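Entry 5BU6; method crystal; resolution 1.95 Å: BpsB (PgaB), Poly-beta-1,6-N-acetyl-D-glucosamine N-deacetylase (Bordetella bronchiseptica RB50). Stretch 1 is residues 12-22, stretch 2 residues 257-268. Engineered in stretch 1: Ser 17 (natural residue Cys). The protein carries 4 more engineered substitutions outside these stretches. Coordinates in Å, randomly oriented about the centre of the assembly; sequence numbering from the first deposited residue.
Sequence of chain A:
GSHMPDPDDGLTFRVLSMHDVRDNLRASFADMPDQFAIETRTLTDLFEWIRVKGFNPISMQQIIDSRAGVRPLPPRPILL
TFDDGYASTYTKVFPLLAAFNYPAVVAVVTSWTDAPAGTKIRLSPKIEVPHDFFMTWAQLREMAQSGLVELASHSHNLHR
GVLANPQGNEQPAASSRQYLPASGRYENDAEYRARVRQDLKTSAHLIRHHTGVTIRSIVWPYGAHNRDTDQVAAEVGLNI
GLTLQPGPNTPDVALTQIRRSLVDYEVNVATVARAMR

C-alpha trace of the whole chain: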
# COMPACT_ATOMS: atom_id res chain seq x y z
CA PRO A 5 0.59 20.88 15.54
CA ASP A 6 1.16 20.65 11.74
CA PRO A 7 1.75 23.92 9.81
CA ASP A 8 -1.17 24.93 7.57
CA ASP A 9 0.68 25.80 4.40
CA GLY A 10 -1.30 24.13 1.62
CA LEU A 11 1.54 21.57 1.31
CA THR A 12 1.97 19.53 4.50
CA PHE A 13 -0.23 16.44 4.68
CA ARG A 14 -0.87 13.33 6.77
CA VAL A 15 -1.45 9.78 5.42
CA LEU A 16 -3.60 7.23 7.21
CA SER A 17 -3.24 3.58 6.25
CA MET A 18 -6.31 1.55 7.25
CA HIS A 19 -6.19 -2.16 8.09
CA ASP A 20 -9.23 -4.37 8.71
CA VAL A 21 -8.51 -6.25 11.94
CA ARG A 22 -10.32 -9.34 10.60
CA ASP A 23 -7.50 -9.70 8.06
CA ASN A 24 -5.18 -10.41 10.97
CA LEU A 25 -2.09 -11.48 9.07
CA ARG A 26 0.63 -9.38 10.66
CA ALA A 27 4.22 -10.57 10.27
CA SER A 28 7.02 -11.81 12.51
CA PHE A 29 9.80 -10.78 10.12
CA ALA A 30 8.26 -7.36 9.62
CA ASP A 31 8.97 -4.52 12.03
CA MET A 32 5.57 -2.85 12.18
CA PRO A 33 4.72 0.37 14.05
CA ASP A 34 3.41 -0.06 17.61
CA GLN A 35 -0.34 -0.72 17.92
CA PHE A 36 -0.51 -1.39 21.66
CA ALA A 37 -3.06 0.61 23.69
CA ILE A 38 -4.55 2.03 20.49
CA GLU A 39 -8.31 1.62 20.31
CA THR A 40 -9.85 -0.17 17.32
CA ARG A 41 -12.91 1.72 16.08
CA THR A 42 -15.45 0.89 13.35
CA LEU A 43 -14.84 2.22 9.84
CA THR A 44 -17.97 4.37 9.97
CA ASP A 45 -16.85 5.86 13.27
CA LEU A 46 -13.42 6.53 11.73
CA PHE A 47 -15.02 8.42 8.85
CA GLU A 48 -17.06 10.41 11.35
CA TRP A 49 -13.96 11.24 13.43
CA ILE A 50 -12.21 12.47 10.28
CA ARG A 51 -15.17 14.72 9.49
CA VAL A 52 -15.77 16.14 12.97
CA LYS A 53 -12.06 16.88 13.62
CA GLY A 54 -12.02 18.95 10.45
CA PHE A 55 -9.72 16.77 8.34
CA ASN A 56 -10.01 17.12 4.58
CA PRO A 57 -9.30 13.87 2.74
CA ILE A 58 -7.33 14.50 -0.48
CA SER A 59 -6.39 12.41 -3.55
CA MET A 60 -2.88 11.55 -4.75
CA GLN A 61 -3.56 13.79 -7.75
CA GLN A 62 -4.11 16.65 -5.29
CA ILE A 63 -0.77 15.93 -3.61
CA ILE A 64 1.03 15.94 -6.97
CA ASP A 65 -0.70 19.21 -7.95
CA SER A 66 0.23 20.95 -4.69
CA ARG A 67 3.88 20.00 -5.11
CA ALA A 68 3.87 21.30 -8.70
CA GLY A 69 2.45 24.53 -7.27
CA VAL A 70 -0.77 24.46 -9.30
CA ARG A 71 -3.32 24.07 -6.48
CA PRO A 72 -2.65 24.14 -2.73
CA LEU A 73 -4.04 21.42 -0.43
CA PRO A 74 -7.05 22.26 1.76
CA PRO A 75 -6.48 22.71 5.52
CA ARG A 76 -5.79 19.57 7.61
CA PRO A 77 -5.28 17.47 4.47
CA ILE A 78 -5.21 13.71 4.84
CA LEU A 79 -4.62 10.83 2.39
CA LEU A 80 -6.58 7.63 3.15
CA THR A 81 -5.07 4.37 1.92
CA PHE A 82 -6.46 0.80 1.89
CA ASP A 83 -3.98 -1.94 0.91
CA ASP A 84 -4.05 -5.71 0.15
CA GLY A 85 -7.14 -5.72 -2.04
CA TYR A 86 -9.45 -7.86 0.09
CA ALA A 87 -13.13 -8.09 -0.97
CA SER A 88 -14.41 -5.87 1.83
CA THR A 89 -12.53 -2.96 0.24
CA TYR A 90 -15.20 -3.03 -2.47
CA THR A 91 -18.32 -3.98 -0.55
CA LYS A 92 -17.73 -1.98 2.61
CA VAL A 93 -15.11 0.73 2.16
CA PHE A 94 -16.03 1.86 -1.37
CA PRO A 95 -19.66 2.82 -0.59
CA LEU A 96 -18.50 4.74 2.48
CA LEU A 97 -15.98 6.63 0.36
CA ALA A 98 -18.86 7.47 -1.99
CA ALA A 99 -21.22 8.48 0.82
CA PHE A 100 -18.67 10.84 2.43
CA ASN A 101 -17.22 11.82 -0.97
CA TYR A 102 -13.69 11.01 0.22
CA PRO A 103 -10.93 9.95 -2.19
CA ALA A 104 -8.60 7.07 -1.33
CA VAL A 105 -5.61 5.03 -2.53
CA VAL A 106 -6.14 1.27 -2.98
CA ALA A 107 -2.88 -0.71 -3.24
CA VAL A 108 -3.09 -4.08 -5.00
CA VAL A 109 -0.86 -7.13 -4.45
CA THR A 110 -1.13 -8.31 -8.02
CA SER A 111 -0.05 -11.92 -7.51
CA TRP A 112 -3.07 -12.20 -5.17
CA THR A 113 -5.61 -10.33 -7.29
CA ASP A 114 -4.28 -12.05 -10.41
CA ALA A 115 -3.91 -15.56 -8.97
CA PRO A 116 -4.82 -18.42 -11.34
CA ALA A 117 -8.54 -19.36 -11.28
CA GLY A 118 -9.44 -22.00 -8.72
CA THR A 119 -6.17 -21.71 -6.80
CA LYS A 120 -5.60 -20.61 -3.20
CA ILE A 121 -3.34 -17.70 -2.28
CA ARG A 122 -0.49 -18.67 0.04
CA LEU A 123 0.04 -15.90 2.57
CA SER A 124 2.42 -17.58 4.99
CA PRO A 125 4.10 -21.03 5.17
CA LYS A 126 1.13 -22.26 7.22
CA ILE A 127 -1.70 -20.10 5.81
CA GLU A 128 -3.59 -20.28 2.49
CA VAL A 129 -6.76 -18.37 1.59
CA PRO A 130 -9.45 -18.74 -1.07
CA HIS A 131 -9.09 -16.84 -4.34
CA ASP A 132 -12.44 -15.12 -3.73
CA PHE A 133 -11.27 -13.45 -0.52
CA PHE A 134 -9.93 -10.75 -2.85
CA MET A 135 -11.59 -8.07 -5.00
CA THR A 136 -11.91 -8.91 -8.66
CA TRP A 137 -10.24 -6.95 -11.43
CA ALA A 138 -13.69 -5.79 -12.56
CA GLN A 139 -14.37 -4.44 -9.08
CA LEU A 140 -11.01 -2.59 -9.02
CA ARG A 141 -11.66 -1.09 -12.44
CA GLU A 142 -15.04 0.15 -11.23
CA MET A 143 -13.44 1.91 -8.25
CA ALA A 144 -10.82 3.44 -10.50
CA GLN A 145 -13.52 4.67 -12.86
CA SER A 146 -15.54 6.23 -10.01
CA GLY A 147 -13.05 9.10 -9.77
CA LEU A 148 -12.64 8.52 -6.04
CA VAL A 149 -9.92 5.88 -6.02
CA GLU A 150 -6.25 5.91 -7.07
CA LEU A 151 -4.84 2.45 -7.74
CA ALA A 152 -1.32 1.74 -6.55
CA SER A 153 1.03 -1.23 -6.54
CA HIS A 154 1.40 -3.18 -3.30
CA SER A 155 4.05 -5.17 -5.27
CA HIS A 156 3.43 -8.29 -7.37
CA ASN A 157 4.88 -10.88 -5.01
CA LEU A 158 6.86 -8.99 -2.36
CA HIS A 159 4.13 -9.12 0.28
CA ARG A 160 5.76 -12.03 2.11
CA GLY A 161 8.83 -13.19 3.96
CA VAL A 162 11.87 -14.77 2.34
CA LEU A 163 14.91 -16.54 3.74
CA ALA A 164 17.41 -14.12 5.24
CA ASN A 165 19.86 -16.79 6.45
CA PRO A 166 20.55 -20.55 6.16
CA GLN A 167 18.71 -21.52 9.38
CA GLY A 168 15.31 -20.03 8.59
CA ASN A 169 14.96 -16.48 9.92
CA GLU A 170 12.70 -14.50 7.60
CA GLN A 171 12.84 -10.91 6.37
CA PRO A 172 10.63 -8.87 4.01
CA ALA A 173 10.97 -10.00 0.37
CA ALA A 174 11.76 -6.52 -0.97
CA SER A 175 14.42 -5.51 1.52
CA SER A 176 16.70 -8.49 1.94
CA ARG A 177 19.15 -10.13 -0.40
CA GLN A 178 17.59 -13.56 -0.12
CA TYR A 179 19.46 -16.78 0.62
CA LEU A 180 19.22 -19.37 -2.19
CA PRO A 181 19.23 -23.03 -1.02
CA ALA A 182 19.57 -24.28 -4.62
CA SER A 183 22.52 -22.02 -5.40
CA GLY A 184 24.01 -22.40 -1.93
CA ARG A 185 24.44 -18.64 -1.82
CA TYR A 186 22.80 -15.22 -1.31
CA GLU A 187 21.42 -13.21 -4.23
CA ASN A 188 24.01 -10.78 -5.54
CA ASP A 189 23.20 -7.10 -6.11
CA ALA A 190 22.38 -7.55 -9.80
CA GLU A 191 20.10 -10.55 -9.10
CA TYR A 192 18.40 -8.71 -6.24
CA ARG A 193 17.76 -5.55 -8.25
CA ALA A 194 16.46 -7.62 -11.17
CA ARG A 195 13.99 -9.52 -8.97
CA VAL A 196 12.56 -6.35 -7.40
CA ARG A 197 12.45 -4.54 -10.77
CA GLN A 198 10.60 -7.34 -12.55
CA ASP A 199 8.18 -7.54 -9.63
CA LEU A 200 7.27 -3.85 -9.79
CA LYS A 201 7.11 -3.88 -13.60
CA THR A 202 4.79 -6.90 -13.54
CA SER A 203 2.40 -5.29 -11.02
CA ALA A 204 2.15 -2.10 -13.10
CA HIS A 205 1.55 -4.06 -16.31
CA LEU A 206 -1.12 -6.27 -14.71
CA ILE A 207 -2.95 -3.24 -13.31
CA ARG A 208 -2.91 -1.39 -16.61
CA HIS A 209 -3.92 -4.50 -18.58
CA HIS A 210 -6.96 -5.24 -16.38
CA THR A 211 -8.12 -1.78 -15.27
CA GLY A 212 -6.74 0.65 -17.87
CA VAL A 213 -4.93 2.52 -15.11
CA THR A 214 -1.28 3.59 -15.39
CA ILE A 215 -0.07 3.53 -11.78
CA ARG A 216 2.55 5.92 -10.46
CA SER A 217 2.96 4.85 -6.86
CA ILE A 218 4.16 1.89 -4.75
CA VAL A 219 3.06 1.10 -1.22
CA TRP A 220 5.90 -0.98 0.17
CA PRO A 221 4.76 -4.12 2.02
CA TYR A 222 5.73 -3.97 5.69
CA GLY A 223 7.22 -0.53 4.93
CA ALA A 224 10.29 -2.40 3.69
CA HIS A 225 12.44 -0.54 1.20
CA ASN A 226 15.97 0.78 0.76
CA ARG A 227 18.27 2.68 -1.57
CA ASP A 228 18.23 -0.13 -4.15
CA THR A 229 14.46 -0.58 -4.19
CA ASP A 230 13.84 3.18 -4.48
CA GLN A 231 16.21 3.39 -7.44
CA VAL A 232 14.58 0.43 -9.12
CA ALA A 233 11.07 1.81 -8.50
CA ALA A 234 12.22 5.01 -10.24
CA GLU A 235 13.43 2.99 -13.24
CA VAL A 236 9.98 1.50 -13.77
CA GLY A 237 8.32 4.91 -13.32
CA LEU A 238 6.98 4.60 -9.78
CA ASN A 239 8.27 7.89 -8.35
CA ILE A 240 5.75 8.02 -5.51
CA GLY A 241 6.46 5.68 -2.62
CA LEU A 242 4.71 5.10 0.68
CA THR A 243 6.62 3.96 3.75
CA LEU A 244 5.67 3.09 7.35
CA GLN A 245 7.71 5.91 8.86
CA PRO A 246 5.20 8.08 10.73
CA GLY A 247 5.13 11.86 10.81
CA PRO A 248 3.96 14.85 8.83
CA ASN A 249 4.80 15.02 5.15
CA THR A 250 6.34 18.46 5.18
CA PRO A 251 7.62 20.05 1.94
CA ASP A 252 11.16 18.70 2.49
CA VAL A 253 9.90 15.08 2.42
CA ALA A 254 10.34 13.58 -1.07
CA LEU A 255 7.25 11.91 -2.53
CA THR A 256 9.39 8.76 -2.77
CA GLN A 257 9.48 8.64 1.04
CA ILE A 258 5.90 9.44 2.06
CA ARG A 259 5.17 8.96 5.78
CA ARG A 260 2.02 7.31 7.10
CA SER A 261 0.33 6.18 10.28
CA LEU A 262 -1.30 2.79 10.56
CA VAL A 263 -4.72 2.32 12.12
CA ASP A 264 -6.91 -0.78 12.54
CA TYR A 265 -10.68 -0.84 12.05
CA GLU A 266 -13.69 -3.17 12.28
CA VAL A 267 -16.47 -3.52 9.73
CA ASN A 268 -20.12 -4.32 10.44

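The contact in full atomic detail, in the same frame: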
# COMPACT_ATOMS: atom_id res chain seq x y z
N THR A 12 1.68 20.59 3.54
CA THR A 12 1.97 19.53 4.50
C THR A 12 0.74 18.66 4.66
O THR A 12 -0.35 19.16 4.84
CB THR A 12 2.42 20.11 5.85
OG1 THR A 12 3.66 20.80 5.66
CG2 THR A 12 2.64 19.02 6.88
N PHE A 13 0.91 17.34 4.56
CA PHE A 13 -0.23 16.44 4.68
C PHE A 13 0.07 15.20 5.53
O PHE A 13 1.23 14.83 5.74
CB PHE A 13 -0.72 16.02 3.29
CG PHE A 13 0.28 15.24 2.50
CD1 PHE A 13 1.25 15.90 1.74
CD2 PHE A 13 0.25 13.85 2.49
CE1 PHE A 13 2.17 15.19 1.00
CE2 PHE A 13 1.19 13.13 1.74
CZ PHE A 13 2.13 13.79 0.99
N ARG A 14 -0.99 14.59 6.05
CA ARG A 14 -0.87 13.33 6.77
C ARG A 14 -1.41 12.19 5.89
O ARG A 14 -2.17 12.44 4.96
CB ARG A 14 -1.61 13.39 8.11
CG ARG A 14 -0.93 14.27 9.17
CD ARG A 14 0.18 13.52 9.88
NE ARG A 14 0.84 14.35 10.88
CZ ARG A 14 1.68 13.90 11.81
NH1 ARG A 14 2.23 14.76 12.66
NH2 ARG A 14 1.97 12.61 11.90
N VAL A 15 -0.95 10.97 6.14
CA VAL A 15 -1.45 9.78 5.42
C VAL A 15 -1.87 8.76 6.47
O VAL A 15 -1.16 8.53 7.46
CB VAL A 15 -0.40 9.17 4.48
CG1 VAL A 15 -0.97 7.95 3.75
CG2 VAL A 15 0.08 10.19 3.45
N LEU A 16 -3.03 8.16 6.25
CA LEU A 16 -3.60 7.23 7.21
C LEU A 16 -3.85 5.92 6.49
O LEU A 16 -4.67 5.84 5.59
CB LEU A 16 -4.89 7.83 7.79
CG LEU A 16 -5.55 7.23 9.03
CD1 LEU A 16 -4.61 7.31 10.24
CD2 LEU A 16 -6.88 7.93 9.30
N SER A 17 -3.11 4.89 6.88
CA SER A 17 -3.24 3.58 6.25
C SER A 17 -4.18 2.72 7.10
O SER A 17 -3.97 2.56 8.30
CB SER A 17 -1.86 2.95 6.10
OG SER A 17 -1.92 1.66 5.52
N MET A 18 -5.25 2.21 6.50
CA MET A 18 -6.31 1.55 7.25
C MET A 18 -6.26 0.04 7.04
O MET A 18 -6.20 -0.43 5.92
CB MET A 18 -7.68 2.06 6.82
CG MET A 18 -8.42 2.83 7.86
SD MET A 18 -7.78 4.50 7.95
CE MET A 18 -8.03 5.05 6.27
N HIS A 19 -6.32 -0.70 8.14
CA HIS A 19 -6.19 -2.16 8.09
C HIS A 19 -7.40 -2.78 8.80
O HIS A 19 -7.71 -2.41 9.93
CB HIS A 19 -4.86 -2.57 8.75
CG HIS A 19 -4.60 -4.04 8.76
ND1 HIS A 19 -4.16 -4.73 7.65
CD2 HIS A 19 -4.68 -4.96 9.76
CE1 HIS A 19 -3.99 -6.00 7.95
NE2 HIS A 19 -4.30 -6.17 9.23
N ASP A 20 -8.10 -3.67 8.11
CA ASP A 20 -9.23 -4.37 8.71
C ASP A 20 -8.68 -5.44 9.66
O ASP A 20 -7.92 -6.31 9.24
CB ASP A 20 -10.11 -5.00 7.63
CG ASP A 20 -11.41 -5.58 8.16
OD1 ASP A 20 -11.48 -6.02 9.33
OD2 ASP A 20 -12.39 -5.62 7.38
N VAL A 21 -9.06 -5.36 10.93
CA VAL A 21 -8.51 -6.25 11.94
C VAL A 21 -8.83 -7.72 11.65
O VAL A 21 -8.09 -8.62 12.04
CB VAL A 21 -9.02 -5.85 13.35
CG1 VAL A 21 -10.51 -6.16 13.50
CG2 VAL A 21 -8.19 -6.51 14.45
N ARG A 22 -9.92 -7.97 10.92
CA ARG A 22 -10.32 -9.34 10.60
C ARG A 22 -9.42 -9.98 9.53
O ARG A 22 -9.54 -11.16 9.22
CB ARG A 22 -11.78 -9.38 10.13
N GLN A 257 9.33 9.05 -0.36
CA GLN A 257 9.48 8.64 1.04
C GLN A 257 8.30 9.08 1.91
O GLN A 257 8.49 9.47 3.07
CB GLN A 257 10.77 9.23 1.64
CG GLN A 257 12.02 9.02 0.82
CD GLN A 257 12.45 7.58 0.79
OE1 GLN A 257 12.28 6.85 1.77
NE2 GLN A 257 12.99 7.15 -0.35
N ILE A 258 7.10 8.97 1.36
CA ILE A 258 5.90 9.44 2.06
C ILE A 258 5.67 8.68 3.39
O ILE A 258 5.73 7.45 3.45
CB ILE A 258 4.68 9.31 1.13
CG1 ILE A 258 4.80 10.29 -0.04
CG2 ILE A 258 3.38 9.58 1.87
CD1 ILE A 258 3.64 10.16 -1.03
N ARG A 259 5.42 9.46 4.44
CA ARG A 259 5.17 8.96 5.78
C ARG A 259 3.70 8.62 6.00
O ARG A 259 2.83 9.33 5.52
CB ARG A 259 5.61 10.01 6.81
CG ARG A 259 7.08 10.32 6.71
CD ARG A 259 7.44 11.63 7.37
NE ARG A 259 8.88 11.81 7.37
CZ ARG A 259 9.50 12.92 7.77
NH1 ARG A 259 8.79 13.95 8.19
NH2 ARG A 259 10.82 12.98 7.73
N ARG A 260 3.41 7.56 6.75
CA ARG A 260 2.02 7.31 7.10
C ARG A 260 1.87 6.65 8.45
O ARG A 260 2.82 6.05 8.98
CB ARG A 260 1.34 6.47 6.04
CG ARG A 260 1.78 5.06 5.98
CD ARG A 260 1.68 4.54 4.51
NE ARG A 260 2.18 3.17 4.48
CZ ARG A 260 1.44 2.11 4.17
NH1 ARG A 260 0.18 2.25 3.81
NH2 ARG A 260 1.99 0.91 4.20
N SER A 261 0.68 6.78 9.00
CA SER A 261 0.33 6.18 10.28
C SER A 261 -0.58 5.02 9.97
O SER A 261 -1.30 5.05 8.98
CB SER A 261 -0.35 7.18 11.20
OG SER A 261 0.57 8.18 11.59
N LEU A 262 -0.54 3.99 10.80
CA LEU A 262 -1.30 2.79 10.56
C LEU A 262 -2.42 2.73 11.58
O LEU A 262 -2.18 2.94 12.76
CB LEU A 262 -0.38 1.57 10.65
CG LEU A 262 -0.93 0.19 10.31
CD1 LEU A 262 -1.45 0.16 8.89
CD2 LEU A 262 0.16 -0.85 10.51
N VAL A 263 -3.65 2.50 11.14
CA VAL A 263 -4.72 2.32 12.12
C VAL A 263 -5.62 1.13 11.76
O VAL A 263 -5.90 0.88 10.60
CB VAL A 263 -5.57 3.61 12.27
CG1 VAL A 263 -6.38 3.86 11.03
CG2 VAL A 263 -6.47 3.52 13.49
N ASP A 264 -6.05 0.37 12.77
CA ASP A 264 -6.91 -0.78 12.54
C ASP A 264 -8.38 -0.41 12.67
O ASP A 264 -8.73 0.44 13.49
CB ASP A 264 -6.58 -1.91 13.52
CG ASP A 264 -5.22 -2.53 13.27
OD1 ASP A 264 -4.79 -2.57 12.09
OD2 ASP A 264 -4.58 -2.97 14.24
N TYR A 265 -9.25 -1.04 11.88
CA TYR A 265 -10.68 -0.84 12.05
C TYR A 265 -11.46 -2.16 11.99
O TYR A 265 -10.94 -3.19 11.57
CB TYR A 265 -11.22 0.11 10.99
CG TYR A 265 -11.16 -0.44 9.58
CD1 TYR A 265 -12.22 -1.15 9.04
CD2 TYR A 265 -10.02 -0.27 8.80
CE1 TYR A 265 -12.15 -1.67 7.75
CE2 TYR A 265 -9.94 -0.77 7.52
CZ TYR A 265 -11.01 -1.48 7.00
OH TYR A 265 -10.90 -1.97 5.71
N GLU A 266 -12.73 -2.08 12.39
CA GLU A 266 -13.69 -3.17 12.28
C GLU A 266 -14.79 -2.78 11.30
O GLU A 266 -15.18 -1.62 11.23
CB GLU A 266 -14.31 -3.49 13.64
CG GLU A 266 -13.44 -4.29 14.57
CD GLU A 266 -14.19 -5.44 15.23
OE1 GLU A 266 -14.34 -5.43 16.48
OE2 GLU A 266 -14.65 -6.35 14.50
N VAL A 267 -15.31 -3.76 10.57
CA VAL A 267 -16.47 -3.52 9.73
C VAL A 267 -17.69 -4.13 10.38
O VAL A 267 -17.57 -4.91 11.32
CB VAL A 267 -16.28 -4.10 8.32
CG1 VAL A 267 -15.12 -3.41 7.62
CG2 VAL A 267 -16.05 -5.60 8.38
N ASN A 268 -18.88 -3.76 9.90
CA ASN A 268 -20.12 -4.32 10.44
C ASN A 268 -21.02 -4.88 9.35
O ASN A 268 -21.38 -6.06 9.38
CB ASN A 268 -20.87 -3.26 11.24
CG ASN A 268 -20.21 -2.97 12.57
OD1 ASN A 268 -19.08 -2.49 12.63
ND2 ASN A 268 -20.93 -3.26 13.66
O HOH W 1 1.47 10.16 10.19
O HOH W 2 1.58 10.90 7.69
O HOH W 3 -13.78 -6.10 10.56

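Strand 14-20 and the strand that begins at Ser 261, far apart in sequence, lie side by side as parallel neighbours in a sheet, and six backbone hydrogen bonds tie them together. Ser 261 N donates to Val 15 O (3.0 Å), and Ser 17 N returns a bond to Ser 261 O (2.8 Å). Val 263 N then reaches Ser 17 O (2.9 Å), and His 19 N reaches Val 263 O (3.0 Å). Tyr 265 N donates to His 19 O (2.8 Å), and the ladder closes just beyond strand 14-20, where Val 21 N meets Tyr 265 O (2.9 Å). Each odd-numbered residue from 17 to 19 and from 261 to 265 uses both its N and O in this ladder, the usual alternation of a parallel pair. Five of the six acceptor carbonyls also receive CA-H...O contacts, the shortest from Asp 264 CA to His 19 O (3.2 Å).

Three waters extend the polar contact. Water 2 accepts from Val 15 N (3.0 Å) and donates to Arg 259 O (3.0 Å), continuing the backbone link where the chains no longer pair directly. Water 1 joins Arg 14 NH2 (3.0 Å) to Ser 261 OG (2.6 Å). At the other end, water 3 donates to Asp 20 OD1 (2.6 Å) and accepts from Val 267 N (2.8 Å). The same carboxylate oxygen, Asp 20 OD1, accepts from Arg 22 N (3.0 Å), so OD1 of this buried acid has two donors, and its bond to Arg 22 N ties the strand to the turn that leaves it; Asp 20 OD2 lies 3.5 Å from Val 267 CG1.

Side chains alternate between the two faces of the sheet. Leu 16, Met 18, Asp 20, Ser 261, Val 263 and Tyr 265 share one face. Here Val 263 CG1 touches both Met 18 SD (3.4 Å) and Leu 16 CD1 (4.0 Å); its compact branched side chain offers one methyl to both. Tyr 265, with chi1 p, brings the end of its side chain nearer strand 14-20: Asp 20 CA sits over one face of the ring, 3.9 Å from its centroid in a CH-pi contact, while Met 18 CG packs against Tyr 265 CD2 (3.6 Å). The broad ring thus covers backbone and side chain together.

The other face carries Ser 17, His 19, Leu 262 and Asp 264. Ser 17, an engineered replacement for Cys, is buried; its OG lies 2.8 Å from Arg 260 NH1, but the angle is too poor for a hydrogen bond, and 3.7 Å from Leu 262 CD1. Asp 264 OD1 approaches the edge of the His 19 ring, 3.3 Å from His 19 CD2, a carbon.

Apolar packing closes the end before the strands pair. Buried Ile 258 points toward stretch 1, its CG2 meeting Val 15 CG2 (3.7 Å) and Phe 13 CE2 (4.2 Å). At the opposite end, Val 21 CG1 rests on the aliphatic Glu 266 CG (3.6 Å). Altogether the contact buries 913 Å², both sides summed.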